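PDB 4HFK: putative uncharacterized protein from Enterobacter cloacae, which probably serves as an immunity protein of the type VI secretion system, neutralising a cell-wall amidase effector and so protecting the cells that make it. Local coordinates for residues 11-14 with 15-18; 20-23 with 24-28. All coordinates share one frame; numbering follows the deposited sequence. Where two conformers were deposited one is given.

In the fold
Both contacts lie on helix 11-27, the first helix of an all-helical chain, and follow each other in series: contact 1 (11-14 with 15-18) closes before contact 2 (20-23 with 24-28) opens. Their centres are about 14 Å apart, and apart from adjoining in sequence they do not touch. Contact 1 is the partly buried N-terminal end, with a bound sulfate beside it; contact 2 is the buried C-terminal end, leading into the turn before helix 31-47. Helices 31-47 and 52-66 pack against both. From this helix Trp18 and Arg22 reach a chain of another protein, while Asn17 and contact 2 meet a second copy of this one.

Contact 1 (11-14 with 15-18); sequences QQQI and FENW. With SO4 (sulfate ion), chain E.
Residues 11-14 and 15-18 form successive turns of one helix, tied by i to i+4 bonds from Phe15 N to Gln11 O, Glu16 N to Gln12 O, Asn17 N to Gln13 O and Trp18 N to Ile14 O. The side chain of Glu16 runs back along the preceding turn, its CG 3.4 Å from Gln12 O. With the chain extended beyond CG, Glu16 OE1 lies 3.6 Å from Gln13 CA. Here the Gln13 amide and the Glu16 carboxylate are turned 51° apart and do not bond; Gln13 OE1 instead accepts from Ser10 N, and Glu16 OE2 forms a salt bridge with Lys96. In the conformer given, one of two deposited, Gln12 is bent at chi2 (-60°), which folds its amide toward the sulfate, probably a crystallisation ion: for that conformer Gln12 NE2 donates to sulfate O2 at 2.9 Å and 167°. Lys96 and Arg93 also bind the ion, and Lys96 thus probably balances charge on both the sulfate and Glu16. Asn17 folds back beside its own backbone N, laying its CG 3.0 Å from Gln13 O, although its ND2 is poorly angled for a bond there. Phe15 and Trp18 both present rings to Phe55 in edge-to-face contacts. Ile14, Asn17 and Trp18 touch Trp44 of helix 31-47, while Phe15 and Trp18 pack on Ala58 of helix 52-66, so this helix packs against both.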
loop_
_atom_site.group_PDB
_atom_site.type_symbol
_atom_site.label_atom_id
_atom_site.label_comp_id
_atom_site.label_asym_id
_atom_site.label_seq_id
_atom_site.Cartn_x
_atom_site.Cartn_y
_atom_site.Cartn_z
ATOM N N GLN B 11 -9.122 -12.621 5.688
ATOM C CA GLN B 11 -8.515 -13.347 4.571
ATOM C C GLN B 11 -8.593 -12.539 3.281
ATOM O O GLN B 11 -7.684 -12.587 2.443
ATOM C CB GLN B 11 -9.175 -14.722 4.404
ATOM C CG GLN B 11 -8.636 -15.760 5.406
ATOM C CD GLN B 11 -7.179 -16.127 5.120
ATOM O OE1 GLN B 11 -6.787 -16.266 3.961
ATOM N NE2 GLN B 11 -6.374 -16.273 6.171
ATOM N N GLN B 12 -9.678 -11.788 3.122
ATOM C CA GLN B 12 -9.853 -10.941 1.949
ATOM C C GLN B 12 -8.783 -9.863 1.908
ATOM O O GLN B 12 -8.127 -9.653 0.885
ATOM C CB GLN B 12 -11.238 -10.292 1.969
ATOM C CG GLN B 12 -12.360 -11.302 1.966
ATOM C CD GLN B 12 -12.303 -12.162 0.740
ATOM O OE1 GLN B 12 -12.047 -13.366 0.810
ATOM N NE2 GLN B 12 -12.527 -11.545 -0.406
ATOM N N GLN B 13 -8.615 -9.177 3.034
ATOM C CA GLN B 13 -7.619 -8.112 3.132
ATOM C C GLN B 13 -6.207 -8.647 2.936
ATOM O O GLN B 13 -5.350 -7.965 2.370
ATOM C CB GLN B 13 -7.719 -7.416 4.495
ATOM C CG GLN B 13 -9.010 -6.625 4.677
ATOM C CD GLN B 13 -9.308 -6.337 6.139
ATOM O OE1 GLN B 13 -8.631 -6.860 7.045
ATOM N NE2 GLN B 13 -10.317 -5.508 6.381
ATOM N N ILE B 14 -5.965 -9.860 3.426
ATOM C CA ILE B 14 -4.655 -10.492 3.259
ATOM C C ILE B 14 -4.341 -10.665 1.765
ATOM O O ILE B 14 -3.239 -10.344 1.307
ATOM C CB ILE B 14 -4.576 -11.830 4.022
ATOM C CG1 ILE B 14 -4.442 -11.563 5.529
ATOM C CG2 ILE B 14 -3.375 -12.664 3.554
ATOM C CD1 ILE B 14 -4.717 -12.778 6.391
ATOM N N PHE B 15 -5.321 -11.127 0.994
ATOM C CA PHE B 15 -5.138 -11.270 -0.445
ATOM C C PHE B 15 -4.998 -9.908 -1.144
ATOM O O PHE B 15 -4.119 -9.718 -2.000
ATOM C CB PHE B 15 -6.283 -12.085 -1.059
ATOM C CG PHE B 15 -6.012 -12.522 -2.472
ATOM C CD1 PHE B 15 -5.105 -13.546 -2.733
ATOM C CD2 PHE B 15 -6.652 -11.911 -3.537
ATOM C CE1 PHE B 15 -4.841 -13.954 -4.026
ATOM C CE2 PHE B 15 -6.392 -12.315 -4.846
ATOM C CZ PHE B 15 -5.488 -13.338 -5.092
ATOM N N GLU B 16 -5.854 -8.956 -0.784
ATOM C CA GLU B 16 -5.743 -7.594 -1.324
ATOM C C GLU B 16 -4.357 -6.990 -1.090
ATOM O O GLU B 16 -3.777 -6.379 -1.984
ATOM C CB GLU B 16 -6.810 -6.680 -0.702
ATOM C CG GLU B 16 -8.230 -6.984 -1.190
ATOM C CD GLU B 16 -9.308 -6.429 -0.261
ATOM O OE1 GLU B 16 -8.963 -5.755 0.745
ATOM O OE2 GLU B 16 -10.501 -6.678 -0.538
ATOM N N ASN B 17 -3.846 -7.145 0.122
ATOM C CA ASN B 17 -2.540 -6.609 0.469
ATOM C C ASN B 17 -1.420 -7.323 -0.283
ATOM O O ASN B 17 -0.455 -6.682 -0.706
ATOM C CB ASN B 17 -2.341 -6.640 1.993
ATOM C CG ASN B 17 -3.337 -5.731 2.715
ATOM O OD1 ASN B 17 -3.942 -4.858 2.087
ATOM N ND2 ASN B 17 -3.522 -5.943 4.022
ATOM N N TRP B 18 -1.553 -8.634 -0.475
ATOM C CA TRP B 18 -0.632 -9.340 -1.359
ATOM C C TRP B 18 -0.621 -8.686 -2.739
ATOM O O TRP B 18 0.447 -8.346 -3.273
ATOM C CB TRP B 18 -0.979 -10.830 -1.489
ATOM C CG TRP B 18 0.016 -11.574 -2.378
ATOM C CD1 TRP B 18 1.213 -12.128 -1.995
ATOM C CD2 TRP B 18 -0.096 -11.807 -3.795
ATOM N NE1 TRP B 18 1.841 -12.707 -3.085
ATOM C CE2 TRP B 18 1.058 -12.526 -4.196
ATOM C CE3 TRP B 18 -1.068 -11.504 -4.755
ATOM C CZ2 TRP B 18 1.270 -12.924 -5.524
ATOM C CZ3 TRP B 18 -0.860 -11.909 -6.069
ATOM C CH2 TRP B 18 0.304 -12.614 -6.438
HETATM S S SO4 E . -14.598 -8.726 -1.161
HETATM O O1 SO4 E . -14.072 -8.382 -2.490
HETATM O O2 SO4 E . -13.477 -8.770 -0.203
HETATM O O3 SO4 E . -15.561 -7.704 -0.733
HETATM O O4 SO4 E . -15.284 -10.019 -1.196
#

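Contact 2 (20-23 with 24-28); sequences QNRC and IGKIA
Gln20 swings CG anti to its backbone N (chi1 -157°) and bends at chi2, bringing its amide to the end of Ile24. The amide and the methyl meet one turn apart, with Gln20 OE1 3.4 Å and Gln20 CD 3.7 Å from Ile24 CD1. OE1 also accepts a weak bond from Asn21 ND2, whose 123° angle is far from straight. Gln20 NE2 donates to Gln20 OE1 of the second subunit and also bonds Thr84 of its own chain, so both ends of the buried amide are engaged; Ile24 packs on Ile24 of that subunit.

On another side of the helix, the side chains of Arg22 and Lys26 cross at an oblique angle, and Lys26 CG lies 3.5 Å from Arg22 O. Lys26 NZ approaches Arg22 NH2 to 3.4 Å, two like charges without a bond between them. Asp59 probably makes this closeness tolerable, through a salt bridge to Arg22 NE and a long, weak ion pair with Lys26 NZ. Arg22 NH2 donates to the backbone of a chain of another protein.

These residues form the C-terminal end of helix 11-27. The i to i+4 bonds run on to Ala28 N, which donates to Ile24 O just as the chain leaves helical geometry; Cys23 O receives both Ile27 N at 3.0 Å and, weakly, Lys26 N at 2.9 Å. Ile27 also sets CG1 between its backbone N and carbonyl carbon (chi1 53°), pressing it to 3.3 Å from Cys23 O. Cys23 faces Ile62 of helix 52-66 and Cys83 and Ile86 of helix 79-87; Asn21 packs on Ser40 and Ala41 of helix 31-47.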
loop_
_atom_site.group_PDB
_atom_site.type_symbol
_atom_site.label_atom_id
_atom_site.label_comp_id
_atom_site.label_asym_id
_atom_site.label_seq_id
_atom_site.Cartn_x
_atom_site.Cartn_y
_atom_site.Cartn_z
ATOM N N GLN B 20 -1.626 -5.715 -3.686
ATOM C CA GLN B 20 -1.131 -4.337 -3.641
ATOM C C GLN B 20 0.393 -4.296 -3.520
ATOM O O GLN B 20 1.065 -3.567 -4.255
ATOM C CB GLN B 20 -1.770 -3.565 -2.479
ATOM C CG GLN B 20 -1.757 -2.038 -2.678
ATOM C CD GLN B 20 -0.896 -1.305 -1.662
ATOM O OE1 GLN B 20 -0.135 -1.921 -0.920
ATOM N NE2 GLN B 20 -1.023 0.022 -1.620
ATOM N N ASN B 21 0.935 -5.075 -2.590
ATOM C CA ASN B 21 2.377 -5.080 -2.355
ATOM C C ASN B 21 3.119 -5.567 -3.592
ATOM O O ASN B 21 4.158 -5.025 -3.970
ATOM C CB ASN B 21 2.736 -5.967 -1.165
ATOM C CG ASN B 21 2.368 -5.348 0.168
ATOM O OD1 ASN B 21 2.707 -5.902 1.218
ATOM N ND2 ASN B 21 1.662 -4.209 0.143
ATOM N N ARG B 22 2.577 -6.593 -4.230
ATOM C CA ARG B 22 3.155 -7.095 -5.465
ATOM C C ARG B 22 3.080 -6.060 -6.604
ATOM O O ARG B 22 4.015 -5.934 -7.406
ATOM C CB ARG B 22 2.473 -8.396 -5.869
ATOM C CG ARG B 22 2.991 -8.950 -7.158
ATOM C CD ARG B 22 3.164 -10.451 -7.066
ATOM N NE ARG B 22 3.668 -10.987 -8.325
ATOM C CZ ARG B 22 4.928 -11.361 -8.520
ATOM N NH1 ARG B 22 5.810 -11.279 -7.528
ATOM N NH2 ARG B 22 5.295 -11.835 -9.699
ATOM N N CYS B 23 1.978 -5.316 -6.683
ATOM C CA CYS B 23 1.895 -4.234 -7.665
ATOM C C CYS B 23 2.982 -3.191 -7.430
ATOM O O CYS B 23 3.637 -2.746 -8.375
ATOM C CB CYS B 23 0.539 -3.533 -7.610
ATOM S SG CYS B 23 -0.787 -4.412 -8.382
ATOM N N ILE B 24 3.153 -2.790 -6.174
ATOM C CA ILE B 24 4.195 -1.827 -5.812
ATOM C C ILE B 24 5.556 -2.317 -6.288
ATOM O O ILE B 24 6.348 -1.541 -6.820
ATOM C CB ILE B 24 4.214 -1.570 -4.297
ATOM C CG1 ILE B 24 2.942 -0.815 -3.890
ATOM C CG2 ILE B 24 5.441 -0.758 -3.902
ATOM C CD1 ILE B 24 2.725 -0.707 -2.395
ATOM N N GLY B 25 5.808 -3.614 -6.125
ATOM C CA GLY B 25 7.050 -4.220 -6.569
ATOM C C GLY B 25 7.237 -4.126 -8.072
ATOM O O GLY B 25 8.358 -3.959 -8.559
ATOM N N LYS B 26 6.141 -4.240 -8.815
ATOM C CA LYS B 26 6.204 -4.159 -10.264
ATOM C C LYS B 26 6.405 -2.737 -10.788
ATOM O O LYS B 26 6.978 -2.564 -11.856
ATOM C CB LYS B 26 4.941 -4.762 -10.894
ATOM C CG LYS B 26 4.847 -6.272 -10.753
ATOM C CD LYS B 26 3.638 -6.811 -11.506
ATOM C CE LYS B 26 3.483 -8.308 -11.263
ATOM N NZ LYS B 26 4.731 -9.059 -11.603
ATOM N N ILE B 27 5.920 -1.726 -10.065
ATOM C CA ILE B 27 6.041 -0.343 -10.550
ATOM C C ILE B 27 7.225 0.422 -9.953
ATOM O O ILE B 27 7.581 1.495 -10.432
ATOM C CB ILE B 27 4.754 0.493 -10.333
ATOM C CG1 ILE B 27 4.286 0.433 -8.876
ATOM C CG2 ILE B 27 3.645 0.019 -11.244
ATOM C CD1 ILE B 27 4.626 1.653 -8.069
ATOM N N ALA B 28 7.817 -0.120 -8.895
ATOM C CA ALA B 28 8.915 0.562 -8.210
ATOM C C ALA B 28 10.136 0.675 -9.127
ATOM O O ALA B 28 10.574 -0.319 -9.703
ATOM C CB ALA B 28 9.276 -0.167 -6.949
#